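Local coordinates for capsule biosynthesis protein CapD proenzyme (PDB 3G9K), which cleaves the poly-gamma-D-glutamate capsule and, as a transpeptidase, joins it through an amide bond to meso-diaminopimelic acid in the peptidoglycan, at residues Lys78-Asp83 / Val218-Pro223; Gly242-Gln247 / Ile277-Arg282; Lys222-Asn227 / Lys298-Lys303. One frame throughout, in Å; residues are numbered along the deposited sequence.

Contacts 1 and 3 both lie on the 219-228 strand of the antiparallel sheet and share K222 and P223. Contact 1 is a partly buried strand pairing, built from backbone hydrogen bonds and a salt bridge. Contact 3 is also partly buried, but meets the residues before helix 302-306 through one valine pair and water bridges. Contact 2 is buried, a helix pair joined by the packing of T244 and by a bridging water, with no direct hydrogen bond between its segments. Contacts 2 and 3 touch: Q247 probably hydrogen-bonds to the M299 carbonyl, and L246 packs on V300 and G226. Contacts 1 and 2 do not touch, yet both reach the second CapD chain, which leaves the two segments of contact 3 alone.

Contact 1 (Lys78-Asp83 / Val218-Pro223); sequences KETFID and VEVRKP
D83 holds CG anti to its backbone N (chi1 -178°), and R221 sets CG anti to its carbonyl carbon and runs extended to NE; both side chains leave on the same face of the sheet, where carboxylate and guanidinium meet. The arginine approaches side-on: NE lies 3.0 Å from D83 OD2 and NH2 2.9 Å from that same oxygen. OD2 sits at the guanidinium edge, nearly in its plane. NE takes the anti lone pair, whereas NH2 arrives from above the carboxylate plane, the two planes being 60° apart. E219 CB lies over one guanidinium face, offset toward the rim. The strands, 79-83 and 219-221, are antiparallel neighbours. F81 and R221 form one hydrogen-bonded pair, R221 N reaching F81 O at 2.9 Å; D83 and E219 form another, with I82 and V220 a non-hydrogen-bonded pair between them. On the opposite face I82 CD1 lies 3.8 Å from V220 CG2, their side chains pointing the same way. I82 CG2 is pressed against V218 CG1 at 3.3 Å, tighter than usual for two carbons. Beyond the pairing, K222 bends back so that NZ donates to E79 O at 2.6 Å, in the carbonyl plane; a water also links NZ to E79 OE1. P223 CG packs 3.9 Å from E79 CB. These are the two central strands of the chain's four-stranded sheet, in a protein of the NTN clan. D83 OD1, the other carboxylate oxygen, accepts from R85 N and forms a salt bridge with R55 of the second CapD chain. D83 thus ties its strand neighbour R221 and R55 of the second chain to one carboxylate, which would be expected to stabilise its negative charge.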
# COMPACT_ATOMS: atom_id res chain seq x y z
N LYS A 78 -10.02 -17.54 9.54
CA LYS A 78 -9.11 -16.72 10.35
C LYS A 78 -8.99 -15.30 9.77
O LYS A 78 -9.14 -15.13 8.56
CB LYS A 78 -7.73 -17.41 10.40
CG LYS A 78 -6.88 -17.01 11.60
CD LYS A 78 -5.47 -17.60 11.58
CE LYS A 78 -4.96 -17.85 13.03
NZ LYS A 78 -3.47 -18.14 13.12
N GLU A 79 -8.74 -14.32 10.64
CA GLU A 79 -8.38 -12.95 10.26
C GLU A 79 -7.09 -12.54 10.97
O GLU A 79 -7.01 -12.61 12.20
CB GLU A 79 -9.47 -11.94 10.65
CG GLU A 79 -10.86 -12.29 10.18
CD GLU A 79 -11.61 -13.23 11.12
OE1 GLU A 79 -11.44 -13.11 12.36
OE2 GLU A 79 -12.36 -14.09 10.60
N THR A 80 -6.10 -12.07 10.23
CA THR A 80 -4.79 -11.74 10.78
C THR A 80 -4.26 -10.47 10.14
O THR A 80 -4.47 -10.25 8.94
CB THR A 80 -3.73 -12.83 10.49
OG1 THR A 80 -4.25 -14.14 10.74
CG2 THR A 80 -2.49 -12.60 11.35
N PHE A 81 -3.57 -9.67 10.92
CA PHE A 81 -2.83 -8.53 10.40
C PHE A 81 -1.36 -8.66 10.81
O PHE A 81 -1.06 -8.77 11.99
CB PHE A 81 -3.37 -7.19 10.90
CG PHE A 81 -2.68 -6.03 10.26
CD1 PHE A 81 -3.07 -5.60 9.00
CD2 PHE A 81 -1.60 -5.42 10.85
CE1 PHE A 81 -2.40 -4.56 8.36
CE2 PHE A 81 -0.93 -4.38 10.21
CZ PHE A 81 -1.36 -3.96 8.97
N ILE A 82 -0.44 -8.71 9.85
CA ILE A 82 0.98 -8.72 10.21
C ILE A 82 1.62 -7.33 9.96
O ILE A 82 1.61 -6.80 8.85
CB ILE A 82 1.75 -9.79 9.46
CG1 ILE A 82 0.99 -11.12 9.46
CG2 ILE A 82 3.16 -9.91 10.07
CD1 ILE A 82 0.53 -11.52 10.83
N ASP A 83 2.14 -6.75 11.04
CA ASP A 83 2.78 -5.45 11.04
C ASP A 83 4.30 -5.63 10.92
O ASP A 83 4.97 -6.03 11.88
CB ASP A 83 2.42 -4.72 12.35
CG ASP A 83 3.03 -3.31 12.42
OD1 ASP A 83 3.98 -3.00 11.67
OD2 ASP A 83 2.53 -2.47 13.20
N VAL A 218 8.71 -8.50 14.16
CA VAL A 218 7.36 -8.33 13.60
C VAL A 218 6.31 -8.29 14.72
O VAL A 218 6.54 -8.86 15.77
CB VAL A 218 7.01 -9.47 12.64
CG1 VAL A 218 5.62 -9.34 12.17
CG2 VAL A 218 7.95 -9.46 11.46
N GLU A 219 5.21 -7.60 14.48
CA GLU A 219 4.04 -7.69 15.38
C GLU A 219 2.85 -8.28 14.65
O GLU A 219 2.56 -7.91 13.49
CB GLU A 219 3.72 -6.31 15.95
CG GLU A 219 4.89 -5.70 16.74
CD GLU A 219 5.20 -6.45 18.07
OE1 GLU A 219 4.30 -7.14 18.58
OE2 GLU A 219 6.34 -6.37 18.58
N VAL A 220 2.19 -9.25 15.30
CA VAL A 220 0.94 -9.85 14.82
C VAL A 220 -0.16 -9.15 15.59
O VAL A 220 -0.05 -8.97 16.80
CB VAL A 220 0.93 -11.37 15.02
CG1 VAL A 220 -0.39 -11.99 14.58
CG2 VAL A 220 2.10 -11.98 14.28
N ARG A 221 -1.17 -8.65 14.86
CA ARG A 221 -2.21 -7.81 15.44
C ARG A 221 -3.55 -8.33 14.94
O ARG A 221 -3.61 -9.04 13.93
CB ARG A 221 -2.03 -6.35 15.05
CG ARG A 221 -0.67 -5.75 15.36
CD ARG A 221 -0.69 -4.23 15.18
NE ARG A 221 0.65 -3.62 15.18
CZ ARG A 221 1.38 -3.36 16.25
NH1 ARG A 221 0.90 -3.62 17.48
NH2 ARG A 221 2.59 -2.82 16.12
N LYS A 222 -4.60 -8.05 15.70
CA LYS A 222 -5.96 -8.38 15.29
C LYS A 222 -6.45 -7.31 14.30
O LYS A 222 -6.31 -6.14 14.55
CB LYS A 222 -6.91 -8.41 16.50
CG LYS A 222 -7.25 -9.82 16.98
CD LYS A 222 -8.02 -10.63 15.89
CE LYS A 222 -7.30 -11.96 15.58
NZ LYS A 222 -8.06 -12.80 14.61
N PRO A 223 -7.01 -7.72 13.17
CA PRO A 223 -7.60 -6.65 12.34
C PRO A 223 -8.71 -5.86 13.06
O PRO A 223 -9.40 -6.41 13.91
CB PRO A 223 -8.16 -7.42 11.16
CG PRO A 223 -7.32 -8.68 11.09
CD PRO A 223 -7.11 -9.04 12.53
O HOH W 1 -10.48 -11.32 13.90

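Contact 2 (Gly242-Gln247 / Ile277-Arg282); sequences GVTLLQ and IAYQDR
T244 carries the close packing between helix segments 242-247 and 277-282. Its CG2, anti to the backbone N, points the methyl at A278 CB, 4.0 Å away, and at CD2 of the Y279 ring, 4.1 Å away, approached obliquely. The other branch, OG1, lies 3.4 Å from R282 CD, the two side chains crossing at about a right angle. Beside this patch the contact is bridged by water rather than made directly: one water molecule takes a hydrogen bond from T244 OG1 and donates to Q247 OE1, each at 2.7 Å, and donates again to the A278 carbonyl. It thus serves an A278 O that already accepts from R282 N within its own helix. Farther on, Q247 NE2 and D281 OD2 stand 3.5 Å apart with amide and carboxylate planes nearly perpendicular, 88°. Each has its partner elsewhere: NE2 donates to M299 O, and OD2 is hydrogen-bonded to Y304 OH. On the other flank, partly exposed Y279 and R282 turn to the second CapD chain. There F59 of that chain stacks on the Y279 ring and makes a cation-pi contact with R282, while Y279 OH bonds to N80 O of the same chain. R282 NE is also tied to S241 OG, just before the first segment. The segment axes approach to 9.3 Å at 150°, the geometry of two successive helices, 242-254 and 264-284, packed as an antiparallel helical hairpin against the subunit interface.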
# COMPACT_ATOMS: atom_id res chain seq x y z
N GLY A 242 -6.70 2.13 9.55
CA GLY A 242 -7.98 1.52 9.21
C GLY A 242 -9.14 2.07 10.03
O GLY A 242 -10.23 2.20 9.51
N VAL A 243 -8.91 2.40 11.30
CA VAL A 243 -9.97 3.05 12.11
C VAL A 243 -10.49 4.35 11.44
O VAL A 243 -11.69 4.56 11.29
CB VAL A 243 -9.52 3.35 13.55
CG1 VAL A 243 -10.55 4.26 14.24
CG2 VAL A 243 -9.29 2.05 14.35
N THR A 244 -9.57 5.19 11.00
CA THR A 244 -9.92 6.45 10.35
C THR A 244 -10.71 6.21 9.07
O THR A 244 -11.68 6.89 8.83
CB THR A 244 -8.66 7.27 10.04
OG1 THR A 244 -7.94 7.50 11.26
CG2 THR A 244 -9.00 8.62 9.41
N LEU A 245 -10.30 5.25 8.27
CA LEU A 245 -10.99 4.95 7.01
C LEU A 245 -12.41 4.48 7.27
O LEU A 245 -13.35 4.97 6.65
CB LEU A 245 -10.22 3.89 6.22
CG LEU A 245 -10.95 3.23 5.05
CD1 LEU A 245 -11.53 4.24 4.06
CD2 LEU A 245 -9.95 2.26 4.37
N LEU A 246 -12.57 3.56 8.23
CA LEU A 246 -13.89 3.01 8.54
C LEU A 246 -14.86 4.02 9.20
O LEU A 246 -16.05 4.03 8.92
CB LEU A 246 -13.73 1.80 9.48
CG LEU A 246 -14.59 0.57 9.21
CD1 LEU A 246 -14.57 -0.37 10.42
CD2 LEU A 246 -15.98 0.85 8.70
N GLN A 247 -14.34 4.83 10.11
CA GLN A 247 -15.08 5.99 10.61
C GLN A 247 -15.62 6.89 9.49
O GLN A 247 -16.80 7.27 9.50
CB GLN A 247 -14.17 6.83 11.52
CG GLN A 247 -13.87 6.19 12.85
CD GLN A 247 -12.86 6.98 13.67
OE1 GLN A 247 -12.13 7.83 13.14
NE2 GLN A 247 -12.82 6.71 15.00
N ILE A 277 -13.27 15.66 10.74
CA ILE A 277 -13.77 15.02 11.96
C ILE A 277 -12.92 13.80 12.30
O ILE A 277 -12.37 13.69 13.38
CB ILE A 277 -15.24 14.58 11.84
CG1 ILE A 277 -16.17 15.79 11.81
CG2 ILE A 277 -15.61 13.72 13.04
CD1 ILE A 277 -17.63 15.46 11.46
N ALA A 278 -12.81 12.88 11.35
CA ALA A 278 -12.07 11.65 11.58
C ALA A 278 -10.58 11.90 11.84
O ALA A 278 -10.00 11.28 12.74
CB ALA A 278 -12.26 10.69 10.42
N TYR A 279 -9.96 12.79 11.07
CA TYR A 279 -8.53 13.09 11.26
C TYR A 279 -8.31 13.70 12.64
O TYR A 279 -7.31 13.40 13.30
CB TYR A 279 -8.00 14.04 10.20
CG TYR A 279 -7.63 13.38 8.87
CD1 TYR A 279 -6.39 13.61 8.28
CD2 TYR A 279 -8.53 12.53 8.22
CE1 TYR A 279 -6.06 13.02 7.06
CE2 TYR A 279 -8.20 11.93 7.00
CZ TYR A 279 -6.98 12.19 6.42
OH TYR A 279 -6.64 11.60 5.22
N GLN A 280 -9.23 14.55 13.07
CA GLN A 280 -9.18 15.10 14.43
C GLN A 280 -9.17 14.00 15.49
O GLN A 280 -8.27 13.94 16.34
CB GLN A 280 -10.38 16.02 14.67
CG GLN A 280 -10.24 17.38 14.01
CD GLN A 280 -11.41 18.30 14.33
OE1 GLN A 280 -12.34 17.93 15.06
NE2 GLN A 280 -11.36 19.51 13.77
N ASP A 281 -10.17 13.13 15.41
CA ASP A 281 -10.30 11.98 16.31
C ASP A 281 -9.02 11.12 16.39
O ASP A 281 -8.68 10.61 17.46
CB ASP A 281 -11.47 11.10 15.82
CG ASP A 281 -12.15 10.35 16.94
OD1 ASP A 281 -13.11 10.90 17.51
OD2 ASP A 281 -11.74 9.22 17.24
N ARG A 282 -8.33 10.95 15.27
CA ARG A 282 -7.05 10.24 15.23
C ARG A 282 -5.99 11.03 15.97
O ARG A 282 -5.15 10.46 16.66
CB ARG A 282 -6.61 10.04 13.78
CG ARG A 282 -5.36 9.19 13.57
CD ARG A 282 -5.11 9.10 12.07
NE ARG A 282 -3.89 8.38 11.70
CZ ARG A 282 -2.70 8.94 11.51
NH1 ARG A 282 -1.68 8.18 11.13
NH2 ARG A 282 -2.51 10.25 11.70
O HOH W 2 -9.52 8.33 13.25

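Contact 3 (Lys222-Asn227 / Lys298-Lys303); sequences KPVKGN and KMVSDK
G226 of strand 224-227 passes V300, which precedes the N-cap S301 of helix 302-306, with CA atoms 6.0 Å apart. V300 has CG2 between its backbone N and carbonyl carbon, the crowded position, and this methyl makes the main approach: it lies 3.8 Å from V224 CG1 and 3.8 Å from the K225 carbonyl oxygen. It also reaches G226 CA at 4.3 Å, where no side chain intervenes. V300 CG1 stands 3.9 Å from V224 CG1, so both branches of V300 meet one methyl of V224. V243 and L246 of helix 242-254 also touch V300, and V243 touches V224, making the pair part of the packing between sheet and helix. At the N-cap, S301 OG accepts from Y304 N in the first turn of helix 302-306, and donates back to K298 O at 2.8 Å. Toward solvent, water replaces direct contact. One molecule accepts from N227 N and donates to V300 O at 2.6 Å. A second accepts from D302 N and, weakly, from N227 ND2; a third donates to D302 OD2 and takes another weak bond from ND2. The N227 and D302 side chains cross at about a right angle, with OD1 to OD1 at 3.9 Å. K250 bridges their two chain segments, forming a salt bridge with D302 OD1 and a hydrogen bond to N227 O.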
# COMPACT_ATOMS: atom_id res chain seq x y z
N LYS A 222 -4.60 -8.05 15.70
CA LYS A 222 -5.96 -8.38 15.29
C LYS A 222 -6.45 -7.31 14.30
O LYS A 222 -6.31 -6.14 14.55
CB LYS A 222 -6.91 -8.41 16.50
CG LYS A 222 -7.25 -9.82 16.98
CD LYS A 222 -8.02 -10.63 15.89
CE LYS A 222 -7.30 -11.96 15.58
NZ LYS A 222 -8.06 -12.80 14.61
N PRO A 223 -7.01 -7.72 13.17
CA PRO A 223 -7.60 -6.65 12.34
C PRO A 223 -8.71 -5.86 13.06
O PRO A 223 -9.40 -6.41 13.91
CB PRO A 223 -8.16 -7.42 11.16
CG PRO A 223 -7.32 -8.68 11.09
CD PRO A 223 -7.11 -9.04 12.53
N VAL A 224 -8.84 -4.58 12.73
CA VAL A 224 -10.00 -3.79 13.15
C VAL A 224 -11.19 -4.40 12.40
O VAL A 224 -11.09 -4.69 11.21
CB VAL A 224 -9.91 -2.28 12.78
CG1 VAL A 224 -11.08 -1.49 13.43
CG2 VAL A 224 -8.61 -1.68 13.21
N LYS A 225 -12.30 -4.60 13.11
CA LYS A 225 -13.51 -5.17 12.52
C LYS A 225 -14.72 -4.30 12.87
O LYS A 225 -14.96 -3.98 14.03
CB LYS A 225 -13.74 -6.64 12.93
CG LYS A 225 -14.85 -7.37 12.13
CD LYS A 225 -16.26 -7.18 12.72
CE LYS A 225 -17.32 -7.79 11.79
NZ LYS A 225 -18.72 -7.31 12.08
N GLY A 226 -15.44 -3.90 11.82
CA GLY A 226 -16.64 -3.12 11.93
C GLY A 226 -17.61 -3.58 10.85
O GLY A 226 -17.49 -4.68 10.29
N ASN A 227 -18.62 -2.76 10.62
CA ASN A 227 -19.62 -2.99 9.60
C ASN A 227 -19.84 -1.69 8.83
O ASN A 227 -19.72 -0.58 9.39
CB ASN A 227 -20.92 -3.49 10.23
CG ASN A 227 -21.57 -2.46 11.13
OD1 ASN A 227 -22.09 -1.46 10.65
ND2 ASN A 227 -21.54 -2.70 12.42
N LYS A 298 -14.13 -0.59 19.13
CA LYS A 298 -15.04 0.33 19.77
C LYS A 298 -14.94 1.71 19.10
O LYS A 298 -15.92 2.44 19.05
CB LYS A 298 -14.74 0.38 21.28
CG LYS A 298 -14.91 -1.00 21.96
CD LYS A 298 -14.54 -1.00 23.47
CE LYS A 298 -14.53 -2.44 24.04
NZ LYS A 298 -15.50 -2.63 25.19
N MSE A 299 -13.81 2.02 18.54
CA MSE A 299 -13.64 3.29 17.84
C MSE A 299 -14.32 3.34 16.46
O MSE A 299 -14.43 4.40 15.86
CB MSE A 299 -12.15 3.62 17.70
CG MSE A 299 -11.44 3.92 19.01
SE MSE A 299 -9.61 4.48 18.67
CE MSE A 299 -9.94 6.32 18.16
N VAL A 300 -14.77 2.21 15.94
CA VAL A 300 -15.47 2.13 14.64
C VAL A 300 -16.93 1.64 14.79
O VAL A 300 -17.63 1.33 13.80
CB VAL A 300 -14.70 1.20 13.67
CG1 VAL A 300 -13.31 1.76 13.41
CG2 VAL A 300 -14.59 -0.20 14.27
N SER A 301 -17.39 1.56 16.05
CA SER A 301 -18.74 1.11 16.38
C SER A 301 -19.77 2.18 16.03
O SER A 301 -19.48 3.38 16.09
CB SER A 301 -18.83 0.80 17.89
OG SER A 301 -18.70 1.99 18.67
N ASP A 302 -20.99 1.75 15.70
CA ASP A 302 -22.08 2.69 15.43
C ASP A 302 -22.22 3.75 16.53
O ASP A 302 -22.47 4.93 16.24
CB ASP A 302 -23.42 1.97 15.26
CG ASP A 302 -23.51 1.18 13.97
OD1 ASP A 302 -22.93 1.62 12.96
OD2 ASP A 302 -24.18 0.11 13.97
N LYS A 303 -22.03 3.34 17.78
CA LYS A 303 -22.21 4.26 18.91
C LYS A 303 -21.07 5.27 19.02
O LYS A 303 -21.29 6.43 19.37
CB LYS A 303 -22.39 3.49 20.23
CG LYS A 303 -23.87 3.10 20.53
CD LYS A 303 -24.15 3.11 22.04
CE LYS A 303 -25.52 2.51 22.41
NZ LYS A 303 -25.90 2.82 23.83
O HOH W 3 -18.85 -0.68 12.66
O HOH W 4 -21.44 -1.08 15.45
O HOH W 5 -23.34 -2.40 14.44